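Local structure of dihydropteroate synthase (Mycobacterium smegmatis, 6OMZ) at residues E168-L173 / P213-T218. The protein probably catalyses the condensation of para-aminobenzoate with 6-hydroxymethyl-7,8-dihydropterin diphosphate to give 7,8-dihydropteroate, the immediate precursor of folate derivatives. The protein carries 1 engineered substitution. Sequence-based numbering, arbitrary orientation.
Sequences EVRTEL and PDLVAT
Two neighbouring helices on the outer layer of the TIM barrel, 165-182 and the short 212-216, meet here where Leu215 reaches across to Arg170 and Leu173. Of the CA atoms, those of Arg170 and Leu215 are nearest across the two segments, 6.6 Å apart. Leu215 CD1 packs on the root of Arg170, 4.0 Å from both Arg170 CA and Arg170 CB. The same methyl meets Leu173 CD1 at 4.1 Å, the two leucine side chains crossing at roughly a right angle. Both leucines also touch Ile192 of strand 190-193, which places this apolar patch between helices and barrel wall. On the outer side, Arg170 runs extended from CG to NE, its CG anti to the backbone N (chi1 176°), and passes alongside Thr218, the two pointing opposite ways. Arg170 NE comes within 3.9 Å of Thr218 CG2, the methyl lying oblique to the guanidinium. Arg170 NE also donates to a water 2.6 Å away, which in turn donates to Asp214 O at 2.8 Å, a water bridge between the exposed Arg170 side chain and the backbone of Asp214. Thr218 OG1 donates to Leu215 O (2.8 Å) almost in line with the carbonyl bond, at 170°; Thr218 N shares this acceptor, so two donors of one residue hold the Leu215 carbonyl. Apolar contact inside and a water-mediated link outside thus join adjacent helices in the outer layer of a (beta/alpha)8 barrel, the fold of the pterin-binding enzymes.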
ATOM      1  N   GLU A 168     -20.039   1.322   0.692  1.00 15.76           N
ATOM      2  CA  GLU A 168     -19.706   0.573   1.896  1.00 18.81           C
ATOM      3  C   GLU A 168     -18.231   0.707   2.231  1.00 13.87           C
ATOM      4  O   GLU A 168     -17.867   0.802   3.408  1.00 12.45           O
ATOM      5  CB  GLU A 168     -20.105  -0.894   1.734  1.00 16.93           C
ATOM      6  CG  GLU A 168     -21.630  -1.052   1.649  1.00 14.70           C
ATOM      7  CD  GLU A 168     -22.095  -2.497   1.495  1.00 20.28           C
ATOM      8  OE1 GLU A 168     -21.459  -3.400   2.079  1.00 20.18           O
ATOM      9  OE2 GLU A 168     -23.097  -2.720   0.781  1.00 23.15           O
ATOM     10  N   VAL A 169     -17.368   0.698   1.216  1.00 12.15           N
ATOM     11  CA  VAL A 169     -15.947   0.922   1.462  1.00 10.81           C
ATOM     12  C   VAL A 169     -15.737   2.296   2.088  1.00 13.29           C
ATOM     13  O   VAL A 169     -15.017   2.435   3.082  1.00 11.21           O
ATOM     14  CB  VAL A 169     -15.134   0.749   0.168  1.00 11.14           C
ATOM     15  CG1 VAL A 169     -13.744   1.355   0.330  1.00 11.72           C
ATOM     16  CG2 VAL A 169     -15.004  -0.757  -0.160  1.00 13.59           C
ATOM     17  N   ARG A 170     -16.376   3.327   1.518  1.00 13.64           N
ATOM     18  CA  ARG A 170     -16.297   4.670   2.092  1.00 18.06           C
ATOM     19  C   ARG A 170     -16.796   4.691   3.537  1.00 17.00           C
ATOM     20  O   ARG A 170     -16.116   5.203   4.434  1.00 15.75           O
ATOM     21  CB  ARG A 170     -17.089   5.660   1.237  1.00 16.58           C
ATOM     22  CG  ARG A 170     -17.146   7.073   1.829  1.00 20.96           C
ATOM     23  CD  ARG A 170     -18.024   8.012   1.011  1.00 30.86           C
ATOM     24  NE  ARG A 170     -18.040   9.360   1.588  1.00 34.09           N
ATOM     25  CZ  ARG A 170     -18.793   9.722   2.621  1.00 43.85           C
ATOM     26  NH1 ARG A 170     -19.599   8.836   3.200  1.00 41.27           N
ATOM     27  NH2 ARG A 170     -18.738  10.967   3.082  1.00 47.88           N
ATOM     28  N   THR A 171     -17.981   4.128   3.786  1.00 16.13           N
ATOM     29  CA  THR A 171     -18.522   4.108   5.147  1.00 15.87           C
ATOM     30  C   THR A 171     -17.565   3.431   6.120  1.00 13.92           C
ATOM     31  O   THR A 171     -17.330   3.933   7.228  1.00 15.99           O
ATOM     32  CB  THR A 171     -19.882   3.403   5.165  1.00 14.36           C
ATOM     33  OG1 THR A 171     -20.804   4.143   4.361  1.00 18.36           O
ATOM     34  CG2 THR A 171     -20.429   3.294   6.590  1.00 20.82           C
ATOM     35  N   GLU A 172     -16.990   2.297   5.726  1.00 12.71           N
ATOM     36  CA  GLU A 172     -16.163   1.550   6.664  1.00 11.54           C
ATOM     37  C   GLU A 172     -14.813   2.216   6.867  1.00 17.36           C
ATOM     38  O   GLU A 172     -14.280   2.205   7.984  1.00 16.43           O
ATOM     39  CB  GLU A 172     -16.008   0.110   6.189  1.00 12.05           C
ATOM     40  CG  GLU A 172     -17.159  -0.759   6.685  1.00 19.71           C
ATOM     41  CD  GLU A 172     -17.561  -1.849   5.723  1.00 31.22           C
ATOM     42  OE1 GLU A 172     -16.685  -2.586   5.236  1.00 28.32           O
ATOM     43  OE2 GLU A 172     -18.778  -1.976   5.462  1.00 41.83           O
ATOM     44  N   LEU A 173     -14.242   2.805   5.806  1.00 13.26           N
ATOM     45  CA  LEU A 173     -13.010   3.565   5.983  1.00  9.69           C
ATOM     46  C   LEU A 173     -13.219   4.729   6.934  1.00 12.00           C
ATOM     47  O   LEU A 173     -12.387   4.974   7.815  1.00 14.50           O
ATOM     48  CB  LEU A 173     -12.489   4.073   4.635  1.00 11.15           C
ATOM     49  CG  LEU A 173     -11.827   3.013   3.760  1.00 11.91           C
ATOM     50  CD1 LEU A 173     -11.537   3.563   2.365  1.00 13.31           C
ATOM     51  CD2 LEU A 173     -10.536   2.568   4.435  1.00 14.07           C
ATOM     52  N   PRO A 213     -12.681   9.970  -7.115  1.00 19.35           N
ATOM     53  CA  PRO A 213     -12.974  11.355  -6.698  1.00 19.37           C
ATOM     54  C   PRO A 213     -13.893  11.445  -5.487  1.00 22.42           C
ATOM     55  O   PRO A 213     -13.698  12.324  -4.632  1.00 22.26           O
ATOM     56  CB  PRO A 213     -13.637  11.962  -7.942  1.00 15.16           C
ATOM     57  CG  PRO A 213     -13.087  11.167  -9.078  1.00 18.65           C
ATOM     58  CD  PRO A 213     -12.935   9.773  -8.558  1.00 16.75           C
ATOM     59  N   ASP A 214     -14.901  10.569  -5.405  1.00 16.40           N
ATOM     60  CA  ASP A 214     -15.782  10.540  -4.235  1.00 24.17           C
ATOM     61  C   ASP A 214     -14.981  10.310  -2.963  1.00 24.41           C
ATOM     62  O   ASP A 214     -15.198  10.974  -1.944  1.00 20.98           O
ATOM     63  CB  ASP A 214     -16.837   9.440  -4.377  1.00 27.95           C
ATOM     64  CG  ASP A 214     -17.967   9.818  -5.305  1.00 55.05           C
ATOM     65  OD1 ASP A 214     -17.973  10.959  -5.814  1.00 60.80           O
ATOM     66  OD2 ASP A 214     -18.856   8.959  -5.524  1.00 65.93           O
ATOM     67  N   LEU A 215     -14.048   9.358  -3.006  1.00 18.60           N
ATOM     68  CA  LEU A 215     -13.269   9.050  -1.815  1.00 14.35           C
ATOM     69  C   LEU A 215     -12.272  10.168  -1.519  1.00 16.37           C
ATOM     70  O   LEU A 215     -12.064  10.537  -0.355  1.00 19.50           O
ATOM     71  CB  LEU A 215     -12.579   7.694  -2.004  1.00 15.48           C
ATOM     72  CG  LEU A 215     -12.111   6.887  -0.791  1.00 19.67           C
ATOM     73  CD1 LEU A 215     -13.290   6.502   0.140  1.00 15.08           C
ATOM     74  CD2 LEU A 215     -11.388   5.640  -1.261  1.00 16.94           C
ATOM     75  N   VAL A 216     -11.665  10.741  -2.565  1.00 16.23           N
ATOM     76  CA  VAL A 216     -10.811  11.915  -2.393  1.00 16.36           C
ATOM     77  C   VAL A 216     -11.600  13.062  -1.767  1.00 19.25           C
ATOM     78  O   VAL A 216     -11.089  13.813  -0.922  1.00 20.82           O
ATOM     79  CB  VAL A 216     -10.192  12.307  -3.751  1.00 11.73           C
ATOM     80  CG1 VAL A 216      -9.478  13.651  -3.660  1.00 18.20           C
ATOM     81  CG2 VAL A 216      -9.227  11.207  -4.210  1.00 12.42           C
ATOM     82  N   ALA A 217     -12.870  13.191  -2.140  1.00 16.83           N
ATOM     83  CA  ALA A 217     -13.702  14.270  -1.625  1.00 18.98           C
ATOM     84  C   ALA A 217     -13.983  14.156  -0.128  1.00 22.01           C
ATOM     85  O   ALA A 217     -14.519  15.107   0.450  1.00 24.30           O
ATOM     86  CB  ALA A 217     -15.024  14.327  -2.396  1.00 20.87           C
ATOM     87  N   THR A 218     -13.627  13.044   0.524  1.00 14.35           N
ATOM     88  CA  THR A 218     -13.762  12.992   1.982  1.00 15.70           C
ATOM     89  C   THR A 218     -12.853  13.997   2.678  1.00 20.44           C
ATOM     90  O   THR A 218     -13.092  14.325   3.845  1.00 18.80           O
ATOM     91  CB  THR A 218     -13.444  11.595   2.535  1.00 16.29           C
ATOM     92  OG1 THR A 218     -12.053  11.304   2.337  1.00 17.20           O
ATOM     93  CG2 THR A 218     -14.305  10.512   1.873  1.00 18.45           C
TER
HETATM   94  O   HOH W   1     -17.218  11.202  -0.077  1.00 28.83           O